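Amy13K (PDB 6B3P) binds starch-derived maltooligosaccharides through two family 26 carbohydrate-binding modules, probably helping a gut bacterial alpha-amylase hold on to its starch substrate. Local coordinates at residues A[28-33]-A[60-65]; A[15-20]-A[33-38]; A[4-9]-A[44-49]; A[82-87]-A[183-188]. All coordinates share one frame; numbering follows the deposited sequence. Where two conformers were deposited one is given.

Contact 1 (A[28-33]-A[60-65]). With GLC (alpha-D-glucopyranose), chain C; GLC (alpha-D-glucopyranose), chain B; FMT (formic acid), chain S.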
# COMPACT_ATOMS: atom_id res chain seq x y z
N GLY A 28 -0.26 -17.14 5.84
CA GLY A 28 -1.33 -18.09 6.08
C GLY A 28 -0.96 -19.50 5.64
O GLY A 28 0.06 -19.70 4.98
N GLU A 29 -1.78 -20.47 6.03
CA GLU A 29 -1.60 -21.85 5.59
C GLU A 29 -1.62 -21.92 4.07
O GLU A 29 -2.14 -21.03 3.41
CB GLU A 29 -2.69 -22.75 6.17
CG GLU A 29 -2.59 -22.98 7.67
CD GLU A 29 -3.60 -23.99 8.18
OE1 GLU A 29 -4.35 -24.55 7.35
OE2 GLU A 29 -3.66 -24.21 9.41
N TRP A 30 -1.05 -22.99 3.53
CA TRP A 30 -1.04 -23.22 2.09
C TRP A 30 -2.44 -23.02 1.52
O TRP A 30 -3.42 -23.49 2.11
CB TRP A 30 -0.53 -24.64 1.78
CG TRP A 30 -0.41 -24.91 0.32
CD1 TRP A 30 -1.32 -25.56 -0.47
CD2 TRP A 30 0.67 -24.52 -0.54
NE1 TRP A 30 -0.86 -25.60 -1.77
CE2 TRP A 30 0.35 -24.97 -1.84
CE3 TRP A 30 1.87 -23.83 -0.34
CZ2 TRP A 30 1.20 -24.76 -2.93
CZ3 TRP A 30 2.70 -23.62 -1.42
CH2 TRP A 30 2.36 -24.08 -2.70
N PRO A 31 -2.56 -22.33 0.37
CA PRO A 31 -1.55 -21.79 -0.55
C PRO A 31 -1.01 -20.40 -0.21
O PRO A 31 -0.32 -19.81 -1.04
CB PRO A 31 -2.31 -21.75 -1.88
CG PRO A 31 -3.71 -21.45 -1.48
CD PRO A 31 -3.93 -22.16 -0.17
N GLY A 32 -1.32 -19.88 0.97
CA GLY A 32 -0.84 -18.56 1.37
C GLY A 32 -1.83 -17.46 1.05
O GLY A 32 -3.04 -17.68 1.07
N LYS A 33 -1.31 -16.28 0.74
CA LYS A 33 -2.15 -15.10 0.51
C LYS A 33 -2.36 -14.82 -0.98
O LYS A 33 -1.41 -14.70 -1.74
CB LYS A 33 -1.54 -13.88 1.17
CG LYS A 33 -2.45 -12.66 1.14
CD LYS A 33 -1.92 -11.54 2.01
CE LYS A 33 -2.89 -10.38 2.05
NZ LYS A 33 -2.36 -9.23 2.83
N ILE A 60 7.06 -19.29 -1.94
CA ILE A 60 6.57 -20.16 -3.00
C ILE A 60 5.38 -19.49 -3.68
O ILE A 60 4.32 -19.34 -3.08
CB ILE A 60 6.16 -21.55 -2.48
CG1 ILE A 60 7.39 -22.29 -1.96
CG2 ILE A 60 5.50 -22.37 -3.59
CD1 ILE A 60 7.07 -23.60 -1.25
N LEU A 61 5.58 -19.09 -4.93
CA LEU A 61 4.49 -18.58 -5.76
C LEU A 61 3.73 -19.77 -6.35
O LEU A 61 4.34 -20.75 -6.77
CB LEU A 61 5.04 -17.67 -6.86
CG LEU A 61 5.70 -16.38 -6.36
CD1 LEU A 61 6.57 -15.76 -7.45
CD2 LEU A 61 4.64 -15.39 -5.89
N ASN A 62 2.41 -19.67 -6.36
CA ASN A 62 1.56 -20.80 -6.74
C ASN A 62 0.24 -20.31 -7.35
O ASN A 62 -0.04 -19.12 -7.33
CB ASN A 62 1.29 -21.69 -5.52
CG ASN A 62 0.56 -20.95 -4.41
OD1 ASN A 62 -0.60 -20.57 -4.57
ND2 ASN A 62 1.23 -20.75 -3.28
N ASP A 63 -0.55 -21.23 -7.89
CA ASP A 63 -1.83 -20.86 -8.50
C ASP A 63 -2.99 -21.00 -7.50
O ASP A 63 -4.08 -21.44 -7.85
CB ASP A 63 -2.11 -21.69 -9.76
CG ASP A 63 -2.15 -23.19 -9.50
OD1 ASP A 63 -2.02 -23.62 -8.34
OD2 ASP A 63 -2.32 -23.94 -10.48
N ASP A 64 -2.71 -20.63 -6.25
CA ASP A 64 -3.74 -20.49 -5.22
C ASP A 64 -4.49 -21.79 -4.92
O ASP A 64 -5.71 -21.79 -4.78
CB ASP A 64 -4.74 -19.40 -5.63
CG ASP A 64 -5.45 -18.77 -4.43
OD1 ASP A 64 -5.10 -19.09 -3.27
OD2 ASP A 64 -6.35 -17.93 -4.65
N GLY A 65 -3.75 -22.89 -4.83
CA GLY A 65 -4.32 -24.15 -4.37
C GLY A 65 -4.85 -25.06 -5.46
O GLY A 65 -5.63 -25.97 -5.17
C1 GLC C . 1.73 -27.90 0.08
C2 GLC C . 2.76 -27.43 -0.93
C3 GLC C . 4.14 -27.58 -0.32
C4 GLC C . 4.23 -26.88 1.03
C5 GLC C . 3.11 -27.33 1.92
C6 GLC C . 3.17 -26.57 3.24
O2 GLC C . 2.63 -28.14 -2.14
O3 GLC C . 5.12 -27.05 -1.16
O4 GLC C . 5.48 -27.13 1.62
O5 GLC C . 1.89 -27.14 1.27
O6 GLC C . 2.08 -26.78 4.08
C1 GLC B . 6.40 -26.05 1.61
C2 GLC B . 7.75 -26.51 1.15
C3 GLC B . 8.47 -27.31 2.21
C4 GLC B . 8.44 -26.58 3.54
C5 GLC B . 7.03 -26.12 3.88
C6 GLC B . 6.92 -25.33 5.17
O2 GLC B . 7.57 -27.22 -0.03
O3 GLC B . 9.78 -27.60 1.81
O4 GLC B . 8.97 -27.45 4.52
O5 GLC B . 6.54 -25.35 2.82
O6 GLC B . 5.61 -24.95 5.51
C FMT S . -2.93 -7.35 -0.54
O1 FMT S . -2.09 -8.10 -0.07
O2 FMT S . -2.72 -6.15 -0.65
O HOH W 1 -5.27 -18.01 -0.73
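W30 lays one indole face under a glucose of chain C, whose C2 sits 3.4 Å above the ring plane and over its centre, the aromatic platform of a starch-binding CBM26 module. CG anti to the backbone N (chi1 -177°) carries the ring out from the loop toward strand 57-62. There I60 meets the indole rim in plane, CG2 lying 3.7 Å from W30 CH2, while CD1 of the same I60 runs on to the chain B glucose. N62 approaches the other indole face tip to tip with its amide, the two planes 48° apart. Y18 of strand 16-20 adds an edge-to-face contact with the indole. A cis peptide bond precedes P31, whose ring CG packs against D64 OD1; the other oxygen, OD2, is hydrogen-bonded to T34 OG1. Water 1 joins G32 O to D64 OD1. N62 has CG in the crowded position between backbone N and carbonyl carbon, and both ends of its amide are used. N62 OD1 accepts from D64 N at 2.7 Å, closing an Asx turn, and N62 ND2 donates to an in-plane lone pair of P31 O at 2.9 Å, the N-H...O angle being 165°.

Contact 2 (A[15-20]-A[33-38]). With GLC (alpha-D-glucopyranose), chain B; GLC (alpha-D-glucopyranose), chain C; FMT (formic acid), chain S.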
# COMPACT_ATOMS: atom_id res chain seq x y z
N VAL A 15 -3.55 -16.53 -8.36
CA VAL A 15 -2.26 -16.87 -7.79
C VAL A 15 -2.13 -16.38 -6.36
O VAL A 15 -2.84 -15.46 -5.94
CB VAL A 15 -1.11 -16.28 -8.64
CG1 VAL A 15 -1.02 -17.00 -9.97
CG2 VAL A 15 -1.31 -14.78 -8.84
N ALA A 16 -1.21 -16.99 -5.62
CA ALA A 16 -1.00 -16.66 -4.22
C ALA A 16 0.48 -16.78 -3.87
O ALA A 16 1.25 -17.42 -4.59
CB ALA A 16 -1.84 -17.56 -3.32
N ALA A 17 0.86 -16.15 -2.76
CA ALA A 17 2.22 -16.22 -2.24
C ALA A 17 2.22 -16.94 -0.90
O ALA A 17 1.57 -16.50 0.05
CB ALA A 17 2.81 -14.82 -2.10
N TYR A 18 2.95 -18.05 -0.83
CA TYR A 18 3.13 -18.79 0.41
C TYR A 18 4.51 -18.48 0.97
O TYR A 18 5.52 -18.65 0.29
CB TYR A 18 2.96 -20.29 0.18
CG TYR A 18 3.17 -21.13 1.42
CD1 TYR A 18 2.22 -21.14 2.44
CD2 TYR A 18 4.29 -21.92 1.57
CE1 TYR A 18 2.40 -21.91 3.57
CE2 TYR A 18 4.48 -22.69 2.70
CZ TYR A 18 3.53 -22.68 3.69
OH TYR A 18 3.72 -23.45 4.82
N ILE A 19 4.54 -18.02 2.22
CA ILE A 19 5.77 -17.58 2.86
C ILE A 19 5.97 -18.39 4.13
O ILE A 19 5.02 -18.59 4.89
CB ILE A 19 5.72 -16.07 3.18
CG1 ILE A 19 5.59 -15.27 1.88
CG2 ILE A 19 6.97 -15.63 3.96
CD1 ILE A 19 5.22 -13.82 2.08
N TYR A 20 7.19 -18.86 4.37
CA TYR A 20 7.44 -19.71 5.53
C TYR A 20 8.86 -19.64 6.09
O TYR A 20 9.82 -19.41 5.36
CB TYR A 20 7.10 -21.16 5.20
CG TYR A 20 8.05 -21.83 4.22
CD1 TYR A 20 9.19 -22.49 4.67
CD2 TYR A 20 7.80 -21.82 2.86
CE1 TYR A 20 10.05 -23.10 3.78
CE2 TYR A 20 8.65 -22.43 1.96
CZ TYR A 20 9.78 -23.08 2.43
OH TYR A 20 10.65 -23.70 1.56
N LYS A 33 -1.31 -16.28 0.74
CA LYS A 33 -2.15 -15.10 0.51
C LYS A 33 -2.36 -14.82 -0.98
O LYS A 33 -1.41 -14.70 -1.74
CB LYS A 33 -1.54 -13.88 1.17
CG LYS A 33 -2.45 -12.66 1.14
CD LYS A 33 -1.92 -11.54 2.01
CE LYS A 33 -2.89 -10.38 2.05
NZ LYS A 33 -2.36 -9.23 2.83
N THR A 34 -3.63 -14.71 -1.37
CA THR A 34 -3.99 -14.42 -2.75
C THR A 34 -3.45 -13.06 -3.17
O THR A 34 -3.56 -12.09 -2.43
CB THR A 34 -5.52 -14.45 -2.96
OG1 THR A 34 -6.05 -15.71 -2.55
CG2 THR A 34 -5.88 -14.20 -4.43
N MET A 35 -2.87 -13.02 -4.36
CA MET A 35 -2.32 -11.78 -4.91
C MET A 35 -3.35 -11.13 -5.83
O MET A 35 -3.94 -11.78 -6.69
CB MET A 35 -1.03 -12.06 -5.67
CG MET A 35 -0.03 -12.90 -4.88
SD MET A 35 1.50 -13.24 -5.76
CE MET A 35 2.30 -11.65 -5.70
N THR A 36 -3.57 -9.83 -5.62
CA THR A 36 -4.60 -9.09 -6.35
C THR A 36 -4.01 -8.45 -7.60
O THR A 36 -2.85 -8.03 -7.61
CB THR A 36 -5.23 -7.99 -5.47
OG1 THR A 36 -5.70 -8.58 -4.25
CG2 THR A 36 -6.40 -7.31 -6.18
N ALA A 37 -4.81 -8.40 -8.66
CA ALA A 37 -4.41 -7.76 -9.91
C ALA A 37 -3.84 -6.37 -9.65
O ALA A 37 -4.48 -5.53 -9.03
CB ALA A 37 -5.59 -7.68 -10.88
N THR A 38 -2.62 -6.15 -10.13
CA THR A 38 -1.91 -4.90 -9.88
C THR A 38 -2.52 -3.75 -10.66
O THR A 38 -2.67 -3.82 -11.88
CB THR A 38 -0.42 -5.04 -10.26
OG1 THR A 38 0.13 -6.20 -9.62
CG2 THR A 38 0.36 -3.81 -9.83
C1 GLC B . 6.40 -26.05 1.61
C2 GLC B . 7.75 -26.51 1.15
C3 GLC B . 8.47 -27.31 2.21
C4 GLC B . 8.44 -26.58 3.54
C5 GLC B . 7.03 -26.12 3.88
C6 GLC B . 6.92 -25.33 5.17
O2 GLC B . 7.57 -27.22 -0.03
O3 GLC B . 9.78 -27.60 1.81
O4 GLC B . 8.97 -27.45 4.52
O5 GLC B . 6.54 -25.35 2.82
O6 GLC B . 5.61 -24.95 5.51
C1 GLC C . 1.73 -27.90 0.08
C2 GLC C . 2.76 -27.43 -0.93
C3 GLC C . 4.14 -27.58 -0.32
C4 GLC C . 4.23 -26.88 1.03
C5 GLC C . 3.11 -27.33 1.92
C6 GLC C . 3.17 -26.57 3.24
O2 GLC C . 2.63 -28.14 -2.14
O3 GLC C . 5.12 -27.05 -1.16
O4 GLC C . 5.48 -27.13 1.62
O5 GLC C . 1.89 -27.14 1.27
O6 GLC C . 2.08 -26.78 4.08
C FMT S . -2.93 -7.35 -0.54
O1 FMT S . -2.09 -8.10 -0.07
O2 FMT S . -2.72 -6.15 -0.65
O HOH W 2 -4.90 -13.89 -8.13
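M35 bends its side chain back across strand 16-20. CG stands anti to its own carbonyl carbon (chi1 -50°), and after an extended chi2 the chain turns at chi3 (73°). This lays M35 CG 3.9 Å from A16 CA and M35 SD 4.2 Å from A17 CB, while M35 CB crosses V15 CG2 obliquely. I5, Y7 and Y45 also touch M35, which is buried. K33 takes the other course: CG anti to the backbone N and an extended chain carry NZ away from strand 16-20 to a hydrogen bond with H48 O and a weak one to a formate. T34 OG1 bonds D64, leaving CG2 near V15 O. Two backbone bonds join A17 and K33, both donors lying above the carbonyl plane they meet; M35 N instead reaches an in-plane lone pair of V15 O at 2.9 Å, almost straight at 175°. Farther along, Y18 holds CG anti to the backbone N, and Y18 OH is hydrogen-bonded to O6 of the chain B glucose at 2.5 Å. Y20, with CG in the crowded position, turns a ring face to that sugar. An antiparallel pair whose one strand runs on into aromatic sugar contacts is the binding-site architecture of this CBM26 beta-sandwich module.

Contact 3 (A[4-9]-A[44-49]). With FMT (formic acid), chain S; EDO (1,2-ethanediol), chain L.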
# COMPACT_ATOMS: atom_id res chain seq x y z
N THR A 4 6.22 -6.33 0.19
CA THR A 4 5.40 -6.26 -1.01
C THR A 4 6.00 -7.18 -2.06
O THR A 4 7.20 -7.14 -2.30
CB THR A 4 5.31 -4.82 -1.57
OG1 THR A 4 4.82 -3.94 -0.55
CG2 THR A 4 4.38 -4.76 -2.78
N ILE A 5 5.16 -8.01 -2.66
CA ILE A 5 5.60 -8.90 -3.73
C ILE A 5 4.73 -8.71 -4.96
O ILE A 5 3.51 -8.83 -4.89
CB ILE A 5 5.56 -10.38 -3.30
CG1 ILE A 5 6.49 -10.61 -2.11
CG2 ILE A 5 5.97 -11.28 -4.46
CD1 ILE A 5 6.35 -11.99 -1.47
N ASN A 6 5.38 -8.40 -6.08
CA ASN A 6 4.71 -8.31 -7.37
C ASN A 6 5.15 -9.48 -8.24
O ASN A 6 6.34 -9.77 -8.33
CB ASN A 6 5.01 -6.98 -8.06
CG ASN A 6 4.88 -5.80 -7.12
OD1 ASN A 6 3.78 -5.32 -6.85
ND2 ASN A 6 6.02 -5.31 -6.63
N TYR A 7 4.18 -10.14 -8.86
CA TYR A 7 4.43 -11.33 -9.66
C TYR A 7 3.75 -11.21 -11.02
O TYR A 7 2.54 -11.04 -11.11
CB TYR A 7 3.94 -12.57 -8.90
CG TYR A 7 3.95 -13.87 -9.68
CD1 TYR A 7 5.01 -14.20 -10.52
CD2 TYR A 7 2.90 -14.77 -9.56
CE1 TYR A 7 5.01 -15.39 -11.23
CE2 TYR A 7 2.89 -15.96 -10.26
CZ TYR A 7 3.94 -16.27 -11.09
OH TYR A 7 3.92 -17.45 -11.78
N LYS A 8 4.56 -11.28 -12.08
CA LYS A 8 4.04 -11.32 -13.43
C LYS A 8 3.65 -12.76 -13.71
O LYS A 8 4.50 -13.59 -14.05
CB LYS A 8 5.08 -10.82 -14.44
CG LYS A 8 4.54 -10.56 -15.84
CD LYS A 8 5.68 -10.18 -16.76
CE LYS A 8 5.19 -9.49 -18.02
NZ LYS A 8 6.33 -8.85 -18.73
N SER A 9 2.36 -13.07 -13.54
CA SER A 9 1.92 -14.45 -13.45
C SER A 9 2.23 -15.27 -14.70
O SER A 9 2.04 -14.82 -15.83
CB SER A 9 0.42 -14.53 -13.19
OG SER A 9 0.02 -15.88 -13.09
N TRP A 44 0.33 -8.40 -14.02
CA TRP A 44 0.97 -8.45 -12.71
C TRP A 44 -0.04 -8.64 -11.58
O TRP A 44 -1.19 -8.22 -11.69
CB TRP A 44 1.77 -7.17 -12.45
CG TRP A 44 3.00 -7.03 -13.29
CD1 TRP A 44 3.07 -6.58 -14.58
CD2 TRP A 44 4.35 -7.32 -12.90
NE1 TRP A 44 4.38 -6.58 -15.01
CE2 TRP A 44 5.18 -7.03 -14.00
CE3 TRP A 44 4.93 -7.80 -11.72
CZ2 TRP A 44 6.56 -7.21 -13.95
CZ3 TRP A 44 6.30 -7.98 -11.68
CH2 TRP A 44 7.10 -7.68 -12.79
N TYR A 45 0.41 -9.28 -10.50
CA TYR A 45 -0.40 -9.44 -9.30
C TYR A 45 0.44 -9.08 -8.09
O TYR A 45 1.65 -9.31 -8.07
CB TYR A 45 -0.93 -10.87 -9.18
CG TYR A 45 -1.83 -11.22 -10.33
CD1 TYR A 45 -1.30 -11.61 -11.55
CD2 TYR A 45 -3.20 -11.13 -10.21
CE1 TYR A 45 -2.12 -11.92 -12.61
CE2 TYR A 45 -4.03 -11.44 -11.26
CZ TYR A 45 -3.49 -11.83 -12.47
OH TYR A 45 -4.31 -12.14 -13.52
N THR A 46 -0.21 -8.51 -7.08
CA THR A 46 0.49 -7.92 -5.94
C THR A 46 -0.12 -8.35 -4.62
O THR A 46 -1.35 -8.43 -4.49
CB THR A 46 0.45 -6.37 -6.02
OG1 THR A 46 1.11 -5.94 -7.22
CG2 THR A 46 1.14 -5.74 -4.81
N MET A 47 0.74 -8.63 -3.64
CA MET A 47 0.31 -8.86 -2.27
C MET A 47 1.16 -8.04 -1.31
O MET A 47 2.35 -7.81 -1.55
CB MET A 47 0.39 -10.35 -1.89
CG MET A 47 1.80 -10.94 -1.89
SD MET A 47 2.67 -10.75 -0.32
CE MET A 47 1.82 -11.95 0.70
N HIS A 48 0.53 -7.58 -0.23
CA HIS A 48 1.22 -6.87 0.83
C HIS A 48 1.13 -7.68 2.11
O HIS A 48 0.19 -8.44 2.32
CB HIS A 48 0.62 -5.48 1.05
CG HIS A 48 0.81 -4.56 -0.11
ND1 HIS A 48 1.85 -3.66 -0.18
CD2 HIS A 48 0.09 -4.40 -1.25
CE1 HIS A 48 1.77 -2.99 -1.32
NE2 HIS A 48 0.71 -3.41 -1.98
N LEU A 49 2.12 -7.51 2.98
CA LEU A 49 2.17 -8.26 4.22
C LEU A 49 3.05 -7.56 5.25
O LEU A 49 4.03 -6.91 4.89
CB LEU A 49 2.69 -9.68 3.98
CG LEU A 49 2.40 -10.71 5.07
CD1 LEU A 49 0.93 -11.11 5.06
CD2 LEU A 49 3.29 -11.94 4.88
C FMT S . -2.93 -7.35 -0.54
O1 FMT S . -2.09 -8.10 -0.07
O2 FMT S . -2.72 -6.15 -0.65
C1 EDO L . -2.23 -13.18 -16.12
O1 EDO L . -3.49 -12.53 -16.32
C2 EDO L . -1.93 -14.13 -17.27
O2 EDO L . -2.87 -15.21 -17.26
O HOH W 3 5.50 -6.04 -17.86
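I5 and M47 lie side by side on the buried face, where strands 2-8 and 44-50 pack tightly, their short segments antiparallel at 160°. M47 has CG in the crowded position and bends at chi2 and chi3, which curls M47 SD to 4.0 Å from I5 CD1; M35 packs on both. Two backbone bonds join this pair, and I5 N meets M47 O nearly along the C=O axis. Y7 and Y45 form the next hydrogen-bonded pair: Y7 N reaches Y45 O nearly along its axis, whereas Y45 N comes in above the carbonyl plane of Y7. On the face of T4, N6 and K8, T46 OG1 donates to an in-plane lone pair of N6 OD1 at 2.8 Å, and T38 also bonds this hydroxyl. N6 ND2 in turn goes to E84, so both ends of the amide are fixed.

The more solvent-facing end is at K8, which is exposed, although its contact with W44 is itself close. K8 keeps CG anti to the backbone N and runs extended over the indole, K8 CB 3.7 Å from the centroid of the W44 six-membered ring and 7° off its normal, a CH-pi contact. Beyond it a water joins K8 NZ to W44 NE1, in the plane of the indole. Y45 OH is bonded to an ethanediol. An alanine at W44 removes the face under K8 and the ring contacts with W86 and W99, and would probably loosen this corner. The antiparallel pair forms part of the sheet of the CBM26 beta-sandwich, with I5, Y7, Y45 and M47 on one face.

Contact 4 (A[82-87]-A[183-188]). With FMT (formic acid), chain D.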
# COMPACT_ATOMS: atom_id res chain seq x y z
N GLU A 82 11.88 -2.65 5.40
CA GLU A 82 10.92 -2.84 4.31
C GLU A 82 11.56 -3.61 3.16
O GLU A 82 12.78 -3.67 3.06
CB GLU A 82 10.40 -1.49 3.81
CG GLU A 82 11.49 -0.58 3.28
CD GLU A 82 10.99 0.84 3.07
OE1 GLU A 82 10.77 1.54 4.08
OE2 GLU A 82 10.83 1.25 1.91
N ALA A 83 10.73 -4.18 2.29
CA ALA A 83 11.22 -4.89 1.12
C ALA A 83 10.13 -5.03 0.06
O ALA A 83 9.02 -5.46 0.37
CB ALA A 83 11.75 -6.26 1.52
N GLU A 84 10.45 -4.64 -1.17
CA GLU A 84 9.56 -4.89 -2.30
C GLU A 84 10.27 -5.75 -3.34
O GLU A 84 11.40 -5.47 -3.73
CB GLU A 84 9.10 -3.58 -2.95
CG GLU A 84 8.12 -3.82 -4.09
CD GLU A 84 7.40 -2.57 -4.54
OE1 GLU A 84 7.83 -1.45 -4.17
OE2 GLU A 84 6.40 -2.70 -5.29
N TYR A 85 9.58 -6.81 -3.77
CA TYR A 85 10.12 -7.74 -4.75
C TYR A 85 9.29 -7.75 -6.03
O TYR A 85 8.07 -7.55 -5.99
CB TYR A 85 10.19 -9.16 -4.18
CG TYR A 85 11.18 -9.34 -3.06
CD1 TYR A 85 12.51 -9.63 -3.33
CD2 TYR A 85 10.79 -9.24 -1.73
CE1 TYR A 85 13.43 -9.80 -2.30
CE2 TYR A 85 11.69 -9.42 -0.70
CZ TYR A 85 13.01 -9.70 -0.99
OH TYR A 85 13.91 -9.87 0.03
N TRP A 86 9.96 -7.97 -7.15
CA TRP A 86 9.29 -8.24 -8.42
C TRP A 86 9.74 -9.60 -8.94
O TRP A 86 10.94 -9.86 -9.03
CB TRP A 86 9.61 -7.16 -9.46
CG TRP A 86 8.99 -5.82 -9.16
CD1 TRP A 86 7.83 -5.32 -9.68
CD2 TRP A 86 9.51 -4.81 -8.29
NE1 TRP A 86 7.59 -4.06 -9.18
CE2 TRP A 86 8.60 -3.73 -8.32
CE3 TRP A 86 10.64 -4.71 -7.47
CZ2 TRP A 86 8.80 -2.57 -7.58
CZ3 TRP A 86 10.83 -3.56 -6.73
CH2 TRP A 86 9.91 -2.50 -6.79
N PHE A 87 8.78 -10.47 -9.26
CA PHE A 87 9.13 -11.76 -9.84
C PHE A 87 8.65 -11.85 -11.28
O PHE A 87 7.45 -11.92 -11.55
CB PHE A 87 8.54 -12.91 -9.01
CG PHE A 87 9.17 -14.23 -9.31
CD1 PHE A 87 8.82 -14.95 -10.44
CD2 PHE A 87 10.14 -14.75 -8.46
CE1 PHE A 87 9.41 -16.17 -10.72
CE2 PHE A 87 10.74 -15.97 -8.74
CZ PHE A 87 10.37 -16.68 -9.87
N THR A 183 6.57 2.83 1.48
CA THR A 183 7.28 1.57 1.69
C THR A 183 7.24 0.67 0.46
O THR A 183 7.83 -0.41 0.45
CB THR A 183 6.70 0.80 2.89
OG1 THR A 183 5.29 0.63 2.71
CG2 THR A 183 6.96 1.56 4.18
N SER A 184 6.54 1.11 -0.58
CA SER A 184 6.42 0.33 -1.81
C SER A 184 5.77 1.17 -2.91
O SER A 184 5.35 2.30 -2.67
CB SER A 184 5.60 -0.93 -1.57
OG SER A 184 4.22 -0.65 -1.56
N THR A 185 5.68 0.60 -4.11
CA THR A 185 5.07 1.29 -5.24
C THR A 185 3.55 1.37 -5.13
O THR A 185 2.90 2.05 -5.93
CB THR A 185 5.44 0.60 -6.57
OG1 THR A 185 5.11 -0.80 -6.49
CG2 THR A 185 6.92 0.75 -6.87
N SER A 186 2.98 0.67 -4.15
CA SER A 186 1.53 0.68 -3.94
C SER A 186 1.20 0.76 -2.45
O SER A 186 0.47 -0.07 -1.91
CB SER A 186 0.89 -0.56 -4.56
OG SER A 186 1.45 -1.74 -4.02
N THR A 187 1.75 1.78 -1.79
CA THR A 187 1.53 1.98 -0.36
C THR A 187 0.10 2.45 -0.11
O THR A 187 -0.40 3.34 -0.81
CB THR A 187 2.51 3.02 0.22
OG1 THR A 187 3.86 2.57 0.00
CG2 THR A 187 2.28 3.22 1.72
N GLU A 188 -0.55 1.86 0.88
CA GLU A 188 -1.93 2.20 1.22
C GLU A 188 -2.08 2.45 2.71
O GLU A 188 -1.57 1.70 3.54
CB GLU A 188 -2.87 1.08 0.77
CG GLU A 188 -4.35 1.43 0.87
CD GLU A 188 -5.25 0.36 0.30
OE1 GLU A 188 -4.79 -0.80 0.18
OE2 GLU A 188 -6.41 0.67 -0.03
C FMT D . 15.73 -1.76 4.80
O1 FMT D . 14.51 -1.69 4.83
O2 FMT D . 16.42 -1.49 5.78
O HOH W 4 10.41 -0.83 -0.39
O HOH W 5 6.97 -3.10 0.92
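A single carboxylate, that of E84, takes both hydrogen-bond donors of T185, its backbone N-H and its hydroxyl, across two parts of the chain 96 residues apart. T185 OG1 donates to the syn lone pair of E84 OE2 at only 2.6 Å, and T185 N meets E84 OE1 at 3.0 Å from above the carboxylate plane. E84 reaches there with CG anti to the backbone N (chi1 -177°) and its chain extended; T185 answers with OG1 in the crowded position. N6 ND2 also bonds OE2, and these donors would probably favour the charged form of the acid. W86 lies beside the pair: E84 CG rests over the rim of one indole face, and T185 CG2 meets the ring edge in plane, 3.9 Å from W86 CZ2. A glutamine here replaces one carboxylate oxygen by an NH2 and would probably weaken the hold on T185 or on N6. At E82 and T183 the link is water-mediated: water 4 joins E82 OE2 to T183 O, and K160 forms a salt bridge with E82. The loop is braced by S184 OG, which accepts from S186 N in an ST turn. The joint thus lies between strand 82-87, next to strand 2-8 in the sheet of the N-terminal module, and the loop leading from strand 178-180 into strand 188-192.

Contacts 1, 2 and 3 run through one CBM26 module, and contact 4 ties its sheet to a loop that follows strand 178-180. Contact 2 is the most buried and contact 3 the largest; both are strand pairs in the same sheet, neighbours through strands 33-37 and 44-50, and M35 packs between them. Contacts 1, 3 and 4 are partly buried. Contact 1 lies at the sugar-facing end, where K33 is shared with contact 2 and the chemistry is aromatic and amide-based. Contact 4 is joined to contact 3 by strands 2-8 and 82-87, yet across its own segments it is mainly carboxylate to hydroxyl and backbone N-H, and water-bridged, with little apolar packing.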